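Long-range contact in metallo-beta-lactamase 1 (Acinetobacter baumannii, PDB 5MMD), which probably hydrolyses the beta-lactam ring of antibiotics to a substituted beta-amino acid, as a zinc-dependent class B beta-lactamase: residues 8-22 with 49-63. Sequence-based numbering, arbitrary orientation.
Sequences LEVEEIDNGVFLHKS and DTPWSESDTEKLVDW
Val10 and Phe18 of the N-terminal beta-hairpin, strands 9-14 and 17-22, meet Trp63 of helix 54-63. Here the first helix of the alpha-beta/beta-alpha metallo-beta-lactamase fold packs on one face of the seven-stranded sheet, near its edge strand 9-14, and runs nearly antiparallel to strand 17-22 (155°).

The ring contacts come first. With chi1 at 180°, the Trp63 side chain extends away from its own backbone N, toward the hairpin. Its CH2 points at the centre of the Phe18 ring in an edge-to-face pair, planes at 70°. Val10 CG1 sits over a face of the indole, 3.6 Å from the centroid of the six-membered ring. Leu60 CD2 lies over the centre of one face of the His20 ring, a CH-pi contact.

Aliphatic packing follows. Leu60 CD1 touches Val10 CG2. The Leu8 branches part: CD1 meets Pro51 CG at 3.9 Å, and CD2 rests on the helix backbone, 3.5 Å from Leu60 N.

Polar bonds join the hairpin to the loop and helix start. A weak bond runs from His20 NE2 to Asp49 O. Leu8 N gives a long, weak hydrogen bond to Asp56 OD1. Within 49-63, Ser53 OG accepts from Asp56 N and N-caps the helix. From the loop before it, the Trp52 side chain reaches Asp82, a ligand of the second zinc ion. Trp52 N donates to Ser22 OG at 2.9 Å, with an N-H...O angle of 160°.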
ATOM      1  N   LEU A   8     -16.851   0.545  -1.716  1.00 19.13           N
ATOM      2  CA  LEU A   8     -15.813   0.924  -0.790  1.00 18.70           C
ATOM      3  C   LEU A   8     -16.239   0.669   0.653  1.00 17.14           C
ATOM      4  O   LEU A   8     -17.341   1.004   1.030  1.00 17.36           O
ATOM      5  CB  LEU A   8     -15.472   2.409  -0.958  1.00 18.09           C
ATOM      6  CG  LEU A   8     -14.373   3.006  -0.067  1.00 17.87           C
ATOM      7  CD1 LEU A   8     -13.019   2.550  -0.562  1.00 16.76           C
ATOM      8  CD2 LEU A   8     -14.456   4.538  -0.055  1.00 17.26           C
ATOM      9  N   GLU A   9     -15.336   0.113   1.446  1.00 16.36           N
ATOM     10  CA  GLU A   9     -15.537  -0.027   2.887  1.00 17.39           C
ATOM     11  C   GLU A   9     -14.492   0.825   3.610  1.00 16.75           C
ATOM     12  O   GLU A   9     -13.347   0.897   3.171  1.00 14.61           O
ATOM     13  CB  GLU A   9     -15.408  -1.482   3.326  1.00 18.39           C
ATOM     14  CG  GLU A   9     -16.432  -2.365   2.764  1.00 19.28           C
ATOM     15  CD  GLU A   9     -16.088  -3.857   2.920  1.00 20.70           C
ATOM     16  OE1 GLU A   9     -16.627  -4.649   2.120  1.00 21.19           O
ATOM     17  OE2 GLU A   9     -15.274  -4.216   3.820  1.00 21.46           O
ATOM     18  N   VAL A  10     -14.902   1.464   4.709  1.00 17.62           N
ATOM     19  CA  VAL A  10     -13.974   2.179   5.564  1.00 17.70           C
ATOM     20  C   VAL A  10     -14.184   1.783   7.017  1.00 18.66           C
ATOM     21  O   VAL A  10     -15.306   1.856   7.547  1.00 19.81           O
ATOM     22  CB  VAL A  10     -14.117   3.707   5.419  1.00 17.56           C
ATOM     23  CG1 VAL A  10     -13.146   4.433   6.374  1.00 17.50           C
ATOM     24  CG2 VAL A  10     -13.850   4.131   4.011  1.00 16.99           C
ATOM     25  N   GLU A  11     -13.094   1.370   7.651  1.00 18.18           N
ATOM     26  CA  GLU A  11     -13.105   0.795   8.989  1.00 20.07           C
ATOM     27  C   GLU A  11     -12.011   1.390   9.877  1.00 19.02           C
ATOM     28  O   GLU A  11     -10.853   1.436   9.473  1.00 17.93           O
ATOM     29  CB  GLU A  11     -12.921  -0.715   8.860  1.00 22.66           C
ATOM     30  CG  GLU A  11     -12.471  -1.466  10.073  1.00 25.26           C
ATOM     31  CD  GLU A  11     -12.302  -2.966   9.755  1.00 27.08           C
ATOM     32  OE1 GLU A  11     -12.237  -3.762  10.719  1.00 29.12           O
ATOM     33  OE2 GLU A  11     -12.224  -3.319   8.530  1.00 28.08           O
ATOM     34  N   GLU A  12     -12.356   1.819  11.095  1.00 19.28           N
ATOM     35  CA  GLU A  12     -11.323   2.326  12.004  1.00 18.21           C
ATOM     36  C   GLU A  12     -10.493   1.199  12.605  1.00 18.06           C
ATOM     37  O   GLU A  12     -11.063   0.270  13.174  1.00 19.43           O
ATOM     38  CB  GLU A  12     -11.947   3.153  13.126  1.00 19.61           C
ATOM     39  CG  GLU A  12     -10.941   3.967  13.896  1.00 20.75           C
ATOM     40  CD  GLU A  12     -11.518   4.568  15.171  1.00 24.80           C
ATOM     41  OE1 GLU A  12     -11.049   4.202  16.269  1.00 27.08           O
ATOM     42  OE2 GLU A  12     -12.443   5.410  15.080  1.00 26.10           O
ATOM     43  N   ILE A  13      -9.164   1.281  12.549  1.00 16.66           N
ATOM     44  CA  ILE A  13      -8.317   0.243  13.161  1.00 17.77           C
ATOM     45  C   ILE A  13      -7.453   0.744  14.320  1.00 19.03           C
ATOM     46  O   ILE A  13      -6.928  -0.065  15.082  1.00 20.61           O
ATOM     47  CB  ILE A  13      -7.396  -0.473  12.112  1.00 17.41           C
ATOM     48  CG1 ILE A  13      -6.306   0.452  11.545  1.00 15.22           C
ATOM     49  CG2 ILE A  13      -8.232  -1.088  10.990  1.00 16.18           C
ATOM     50  CD1 ILE A  13      -5.432  -0.229  10.500  1.00 14.38           C
ATOM     51  N   ASP A  14      -7.331   2.061  14.456  1.00 18.67           N
ATOM     52  CA  ASP A  14      -6.663   2.707  15.572  1.00 20.34           C
ATOM     53  C   ASP A  14      -7.106   4.170  15.541  1.00 19.95           C
ATOM     54  O   ASP A  14      -7.765   4.576  14.602  1.00 18.49           O
ATOM     55  CB  ASP A  14      -5.151   2.568  15.469  1.00 20.15           C
ATOM     56  CG  ASP A  14      -4.442   2.836  16.768  1.00 22.98           C
ATOM     57  OD1 ASP A  14      -5.079   3.271  17.769  0.66 24.29           O
ATOM     58  OD2 ASP A  14      -3.219   2.620  16.791  1.00 22.90           O
ATOM     59  N   ASN A  15      -6.802   4.939  16.584  1.00 22.48           N
ATOM     60  CA  ASN A  15      -7.209   6.340  16.626  1.00 21.93           C
ATOM     61  C   ASN A  15      -6.607   7.062  15.422  1.00 20.01           C
ATOM     62  O   ASN A  15      -5.389   7.073  15.221  1.00 19.78           O
ATOM     63  CB  ASN A  15      -6.776   7.017  17.943  1.00 24.50           C
ATOM     64  CG  ASN A  15      -7.553   6.513  19.173  1.00 27.12           C
ATOM     65  OD1 ASN A  15      -8.690   6.049  19.071  1.00 26.77           O
ATOM     66  ND2 ASN A  15      -6.939   6.624  20.332  1.00 29.32           N
ATOM     67  N   GLY A  16      -7.468   7.646  14.601  1.00 18.92           N
ATOM     68  CA  GLY A  16      -7.029   8.336  13.397  1.00 17.36           C
ATOM     69  C   GLY A  16      -6.356   7.489  12.341  1.00 16.12           C
ATOM     70  O   GLY A  16      -5.602   8.008  11.519  1.00 15.17           O
ATOM     71  N   VAL A  17      -6.662   6.197  12.315  1.00 16.14           N
ATOM     72  CA  VAL A  17      -6.147   5.349  11.271  1.00 14.03           C
ATOM     73  C   VAL A  17      -7.280   4.480  10.799  1.00 13.93           C
ATOM     74  O   VAL A  17      -7.868   3.746  11.590  1.00 14.93           O
ATOM     75  CB  VAL A  17      -4.987   4.488  11.738  1.00 14.90           C
ATOM     76  CG1 VAL A  17      -4.483   3.662  10.580  1.00 14.23           C
ATOM     77  CG2 VAL A  17      -3.904   5.341  12.328  1.00 15.54           C
ATOM     78  N   PHE A  18      -7.579   4.598   9.514  1.00 12.66           N
ATOM     79  CA  PHE A  18      -8.711   3.915   8.889  1.00 14.32           C
ATOM     80  C   PHE A  18      -8.274   2.996   7.769  1.00 13.47           C
ATOM     81  O   PHE A  18      -7.506   3.413   6.908  1.00 13.29           O
ATOM     82  CB  PHE A  18      -9.687   4.941   8.334  1.00 14.11           C
ATOM     83  CG  PHE A  18     -10.205   5.879   9.376  1.00 15.14           C
ATOM     84  CD1 PHE A  18      -9.537   7.080   9.623  1.00 15.74           C
ATOM     85  CD2 PHE A  18     -11.320   5.549  10.136  1.00 16.21           C
ATOM     86  CE1 PHE A  18     -10.004   7.964  10.605  1.00 16.50           C
ATOM     87  CE2 PHE A  18     -11.812   6.439  11.127  1.00 17.65           C
ATOM     88  CZ  PHE A  18     -11.146   7.639  11.362  1.00 18.51           C
ATOM     89  N   LEU A  19      -8.746   1.751   7.780  1.00 13.87           N
ATOM     90  CA  LEU A  19      -8.503   0.828   6.671  1.00 13.02           C
ATOM     91  C   LEU A  19      -9.592   1.007   5.622  1.00 12.39           C
ATOM     92  O   LEU A  19     -10.789   0.955   5.944  1.00 13.44           O
ATOM     93  CB  LEU A  19      -8.485  -0.600   7.177  1.00 15.29           C
ATOM     94  CG  LEU A  19      -8.442  -1.754   6.179  1.00 15.94           C
ATOM     95  CD1 LEU A  19      -7.057  -2.017   5.747  1.00 15.05           C
ATOM     96  CD2 LEU A  19      -9.007  -2.994   6.817  1.00 18.18           C
ATOM     97  N   HIS A  20      -9.206   1.206   4.363  1.00 12.45           N
ATOM     98  CA  HIS A  20     -10.202   1.265   3.308  1.00 12.38           C
ATOM     99  C   HIS A  20     -10.038   0.010   2.418  1.00 12.04           C
ATOM    100  O   HIS A  20      -8.924  -0.486   2.192  1.00 11.49           O
ATOM    101  CB  HIS A  20     -10.118   2.582   2.523  1.00 11.57           C
ATOM    102  CG  HIS A  20      -8.854   2.784   1.733  1.00 10.70           C
ATOM    103  ND1 HIS A  20      -8.686   2.292   0.451  1.00 10.88           N
ATOM    104  CD2 HIS A  20      -7.736   3.501   2.007  1.00  9.92           C
ATOM    105  CE1 HIS A  20      -7.491   2.621   0.005  1.00 10.86           C
ATOM    106  NE2 HIS A  20      -6.907   3.400   0.916  1.00 10.86           N
ATOM    107  N   LYS A  21     -11.160  -0.520   1.968  1.00 12.44           N
ATOM    108  CA  LYS A  21     -11.156  -1.781   1.268  1.00 13.29           C
ATOM    109  C   LYS A  21     -12.011  -1.609   0.066  1.00 14.22           C
ATOM    110  O   LYS A  21     -13.125  -1.106   0.167  1.00 16.01           O
ATOM    111  CB  LYS A  21     -11.656  -2.885   2.185  1.00 16.14           C
ATOM    112  CG  LYS A  21     -11.475  -4.283   1.641  1.00 18.06           C
ATOM    113  CD  LYS A  21     -12.058  -5.337   2.623  1.00 20.61           C
ATOM    114  CE  LYS A  21     -11.420  -5.299   3.988  1.00 20.61           C
ATOM    115  NZ  LYS A  21      -9.969  -5.730   4.009  1.00 20.57           N
ATOM    116  N   SER A  22     -11.468  -1.949  -1.099  1.00 13.10           N
ATOM    117  CA  SER A  22     -12.225  -1.812  -2.348  1.00 13.05           C
ATOM    118  C   SER A  22     -12.024  -3.044  -3.188  1.00 14.11           C
ATOM    119  O   SER A  22     -11.090  -3.796  -2.955  1.00 13.89           O
ATOM    120  CB  SER A  22     -11.793  -0.563  -3.118  1.00 10.98           C
ATOM    121  OG  SER A  22     -10.420  -0.589  -3.420  1.00 10.08           O
ATOM    122  N   ASP A  49      -2.305   4.415  -0.574  1.00 10.07           N
ATOM    123  CA  ASP A  49      -2.811   3.637  -1.733  1.00 10.39           C
ATOM    124  C   ASP A  49      -4.236   4.018  -2.074  1.00 10.78           C
ATOM    125  O   ASP A  49      -5.084   4.162  -1.189  1.00 10.65           O
ATOM    126  CB  ASP A  49      -2.663   2.140  -1.491  1.00 10.13           C
ATOM    127  CG  ASP A  49      -1.245   1.694  -1.703  1.00 11.12           C
ATOM    128  OD1 ASP A  49      -0.513   2.483  -2.317  1.00 11.82           O
ATOM    129  OD2 ASP A  49      -0.848   0.613  -1.241  1.00 12.22           O
ATOM    130  N   THR A  50      -4.483   4.273  -3.363  1.00  9.60           N
ATOM    131  CA  THR A  50      -5.826   4.580  -3.768  1.00 10.67           C
ATOM    132  C   THR A  50      -6.669   3.306  -3.756  1.00 10.06           C
ATOM    133  O   THR A  50      -6.152   2.201  -3.754  1.00 10.06           O
ATOM    134  CB  THR A  50      -5.911   5.195  -5.184  1.00 12.21           C
ATOM    135  OG1 THR A  50      -5.731   4.149  -6.166  1.00 11.99           O
ATOM    136  CG2 THR A  50      -4.870   6.287  -5.400  1.00 12.83           C
ATOM    137  N   PRO A  51      -7.977   3.477  -3.710  1.00  9.81           N
ATOM    138  CA  PRO A  51      -8.881   2.351  -3.982  1.00 11.12           C
ATOM    139  C   PRO A  51      -8.700   1.850  -5.427  1.00 10.89           C
ATOM    140  O   PRO A  51      -8.033   2.499  -6.229  1.00 10.11           O
ATOM    141  CB  PRO A  51     -10.266   2.965  -3.744  1.00 12.18           C
ATOM    142  CG  PRO A  51     -10.037   3.966  -2.657  1.00 12.43           C
ATOM    143  CD  PRO A  51      -8.680   4.596  -3.067  1.00 10.30           C
ATOM    144  N   TRP A  52      -9.302   0.712  -5.741  1.00 11.31           N
ATOM    145  CA  TRP A  52      -9.170   0.050  -7.021  1.00 12.46           C
ATOM    146  C   TRP A  52     -10.002   0.649  -8.137  1.00 13.31           C
ATOM    147  O   TRP A  52     -10.113   0.039  -9.192  1.00 14.49           O
ATOM    148  CB  TRP A  52      -9.581  -1.420  -6.885  1.00 12.67           C
ATOM    149  CG  TRP A  52      -8.807  -2.406  -7.679  1.00 10.97           C
ATOM    150  CD1 TRP A  52      -8.230  -2.239  -8.903  1.00 11.96           C
ATOM    151  CD2 TRP A  52      -8.539  -3.757  -7.293  1.00 11.97           C
ATOM    152  NE1 TRP A  52      -7.623  -3.409  -9.311  1.00 12.08           N
ATOM    153  CE2 TRP A  52      -7.783  -4.353  -8.329  1.00 12.19           C
ATOM    154  CE3 TRP A  52      -8.873  -4.520  -6.169  1.00 10.63           C
ATOM    155  CZ2 TRP A  52      -7.358  -5.693  -8.282  1.00 11.93           C
ATOM    156  CZ3 TRP A  52      -8.434  -5.828  -6.101  1.00 11.26           C
ATOM    157  CH2 TRP A  52      -7.670  -6.408  -7.158  1.00 12.13           C
ATOM    158  N   SER A  53     -10.603   1.813  -7.933  1.00 14.09           N
ATOM    159  CA  SER A  53     -11.419   2.438  -8.985  1.00 16.34           C
ATOM    160  C   SER A  53     -11.555   3.939  -8.775  1.00 17.56           C
ATOM    161  O   SER A  53     -11.404   4.443  -7.642  1.00 17.52           O
ATOM    162  CB  SER A  53     -12.816   1.801  -9.055  1.00 17.23           C
ATOM    163  OG  SER A  53     -13.659   2.202  -7.967  1.00 17.05           O
ATOM    164  N   GLU A  54     -11.807   4.646  -9.873  1.00 19.29           N
ATOM    165  CA  GLU A  54     -12.074   6.080  -9.827  1.00 20.09           C
ATOM    166  C   GLU A  54     -13.280   6.356  -8.938  1.00 21.07           C
ATOM    167  O   GLU A  54     -13.247   7.240  -8.061  1.00 20.41           O
ATOM    168  CB  GLU A  54     -12.307   6.599 -11.236  1.00 22.44           C
ATOM    169  CG  GLU A  54     -12.622   8.053 -11.326  1.00 22.87           C
ATOM    170  CD  GLU A  54     -12.660   8.540 -12.759  1.00 25.21           C
ATOM    171  OE1 GLU A  54     -11.680   8.317 -13.511  1.00 25.39           O
ATOM    172  OE2 GLU A  54     -13.690   9.145 -13.114  1.00 27.28           O
ATOM    173  N   SER A  55     -14.345   5.589  -9.166  1.00 22.03           N
ATOM    174  CA  SER A  55     -15.566   5.741  -8.380  1.00 22.45           C
ATOM    175  C   SER A  55     -15.260   5.657  -6.887  1.00 20.58           C
ATOM    176  O   SER A  55     -15.662   6.529  -6.113  1.00 20.41           O
ATOM    177  CB  SER A  55     -16.594   4.666  -8.743  1.00 23.45           C
ATOM    178  OG  SER A  55     -17.774   4.818  -7.945  1.00 24.34           O
ATOM    179  N   ASP A  56     -14.569   4.594  -6.479  1.00 19.10           N
ATOM    180  CA  ASP A  56     -14.325   4.392  -5.057  1.00 18.20           C
ATOM    181  C   ASP A  56     -13.285   5.387  -4.504  1.00 17.46           C
ATOM    182  O   ASP A  56     -13.306   5.677  -3.326  1.00 17.07           O
ATOM    183  CB  ASP A  56     -13.899   2.948  -4.780  1.00 17.90           C
ATOM    184  CG  ASP A  56     -15.060   1.977  -4.907  1.00 19.09           C
ATOM    185  OD1 ASP A  56     -16.185   2.343  -4.532  1.00 19.99           O
ATOM    186  OD2 ASP A  56     -14.860   0.879  -5.425  1.00 19.66           O
ATOM    187  N   THR A  57     -12.403   5.905  -5.347  1.00 16.28           N
ATOM    188  CA  THR A  57     -11.462   6.933  -4.918  1.00 16.46           C
ATOM    189  C   THR A  57     -12.277   8.188  -4.608  1.00 17.45           C
ATOM    190  O   THR A  57     -12.127   8.761  -3.540  1.00 16.90           O
ATOM    191  CB  THR A  57     -10.356   7.232  -5.955  1.00 15.36           C
ATOM    192  OG1 THR A  57      -9.540   6.068  -6.115  1.00 13.36           O
ATOM    193  CG2 THR A  57      -9.458   8.410  -5.478  1.00 13.37           C
ATOM    194  N   GLU A  58     -13.191   8.577  -5.500  1.00 19.76           N
ATOM    195  CA  GLU A  58     -14.090   9.694  -5.185  1.00 23.07           C
ATOM    196  C   GLU A  58     -14.875   9.430  -3.905  1.00 23.51           C
ATOM    197  O   GLU A  58     -15.045  10.352  -3.090  1.00 22.82           O
ATOM    198  CB  GLU A  58     -15.085  10.006  -6.316  1.00 26.01           C
ATOM    199  CG  GLU A  58     -16.052  11.148  -5.912  1.00 28.68           C
ATOM    200  CD  GLU A  58     -17.364  10.670  -5.245  1.00 30.75           C
ATOM    201  OE1 GLU A  58     -17.710   9.473  -5.392  1.00 31.32           O
ATOM    202  OE2 GLU A  58     -18.059  11.475  -4.551  1.00 32.72           O
ATOM    203  N   LYS A  59     -15.360   8.199  -3.710  1.00 23.03           N
ATOM    204  CA  LYS A  59     -16.127   7.898  -2.506  1.00 23.03           C
ATOM    205  C   LYS A  59     -15.292   8.071  -1.248  1.00 21.37           C
ATOM    206  O   LYS A  59     -15.828   8.469  -0.196  1.00 22.08           O
ATOM    207  CB  LYS A  59     -16.695   6.461  -2.538  1.00 22.98           C
ATOM    208  CG  LYS A  59     -17.787   6.261  -3.544  1.00 24.67           C
ATOM    209  CD  LYS A  59     -18.272   4.792  -3.539  0.83 23.83           C
ATOM    210  CE  LYS A  59     -19.555   4.618  -4.324  0.42 25.07           C
ATOM    211  NZ  LYS A  59     -19.369   4.808  -5.786  0.24 25.37           N
ATOM    212  N   LEU A  60     -14.008   7.752  -1.345  1.00 18.76           N
ATOM    213  CA  LEU A  60     -13.109   7.815  -0.204  1.00 17.67           C
ATOM    214  C   LEU A  60     -12.850   9.268   0.147  1.00 17.80           C
ATOM    215  O   LEU A  60     -12.912   9.664   1.310  1.00 17.07           O
ATOM    216  CB  LEU A  60     -11.807   7.071  -0.501  1.00 15.33           C
ATOM    217  CG  LEU A  60     -10.779   7.037   0.642  1.00 14.87           C
ATOM    218  CD1 LEU A  60     -11.244   6.266   1.872  1.00 14.28           C
ATOM    219  CD2 LEU A  60      -9.408   6.513   0.095  1.00 11.24           C
ATOM    220  N   VAL A  61     -12.628  10.065  -0.878  1.00 16.74           N
ATOM    221  CA  VAL A  61     -12.341  11.476  -0.709  1.00 18.61           C
ATOM    222  C   VAL A  61     -13.559  12.167  -0.145  1.00 21.31           C
ATOM    223  O   VAL A  61     -13.431  13.020   0.732  1.00 21.44           O
ATOM    224  CB  VAL A  61     -11.896  12.130  -2.041  1.00 17.96           C
ATOM    225  CG1 VAL A  61     -11.869  13.627  -1.921  1.00 19.03           C
ATOM    226  CG2 VAL A  61     -10.527  11.613  -2.379  1.00 16.08           C
ATOM    227  N   ASP A  62     -14.737  11.763  -0.611  1.00 22.65           N
ATOM    228  CA  ASP A  62     -15.985  12.308  -0.079  1.00 26.24           C
ATOM    229  C   ASP A  62     -16.179  11.921   1.403  1.00 25.64           C
ATOM    230  O   ASP A  62     -16.624  12.737   2.225  1.00 26.06           O
ATOM    231  CB  ASP A  62     -17.178  11.826  -0.910  1.00 28.24           C
ATOM    232  CG  ASP A  62     -18.489  12.444  -0.449  1.00 31.17           C
ATOM    233  OD1 ASP A  62     -18.523  13.667  -0.201  1.00 31.94           O
ATOM    234  OD2 ASP A  62     -19.488  11.706  -0.326  1.00 32.63           O
ATOM    235  N   TRP A  63     -15.849  10.678   1.737  1.00 23.76           N
ATOM    236  CA  TRP A  63     -15.922  10.221   3.115  1.00 23.05           C
ATOM    237  C   TRP A  63     -15.024  11.095   4.013  1.00 22.18           C
ATOM    238  O   TRP A  63     -15.462  11.581   5.062  1.00 23.21           O
ATOM    239  CB  TRP A  63     -15.522   8.750   3.218  1.00 21.72           C
ATOM    240  CG  TRP A  63     -15.571   8.232   4.620  1.00 21.75           C
ATOM    241  CD1 TRP A  63     -16.665   7.717   5.273  1.00 23.08           C
ATOM    242  CD2 TRP A  63     -14.491   8.185   5.554  1.00 20.30           C
ATOM    243  NE1 TRP A  63     -16.328   7.363   6.560  1.00 22.52           N
ATOM    244  CE2 TRP A  63     -15.002   7.635   6.759  1.00 21.22           C
ATOM    245  CE3 TRP A  63     -13.142   8.550   5.497  1.00 19.19           C
ATOM    246  CZ2 TRP A  63     -14.221   7.449   7.872  1.00 20.19           C
ATOM    247  CZ3 TRP A  63     -12.367   8.366   6.623  1.00 18.93           C
ATOM    248  CH2 TRP A  63     -12.905   7.816   7.786  1.00 18.96           C
TER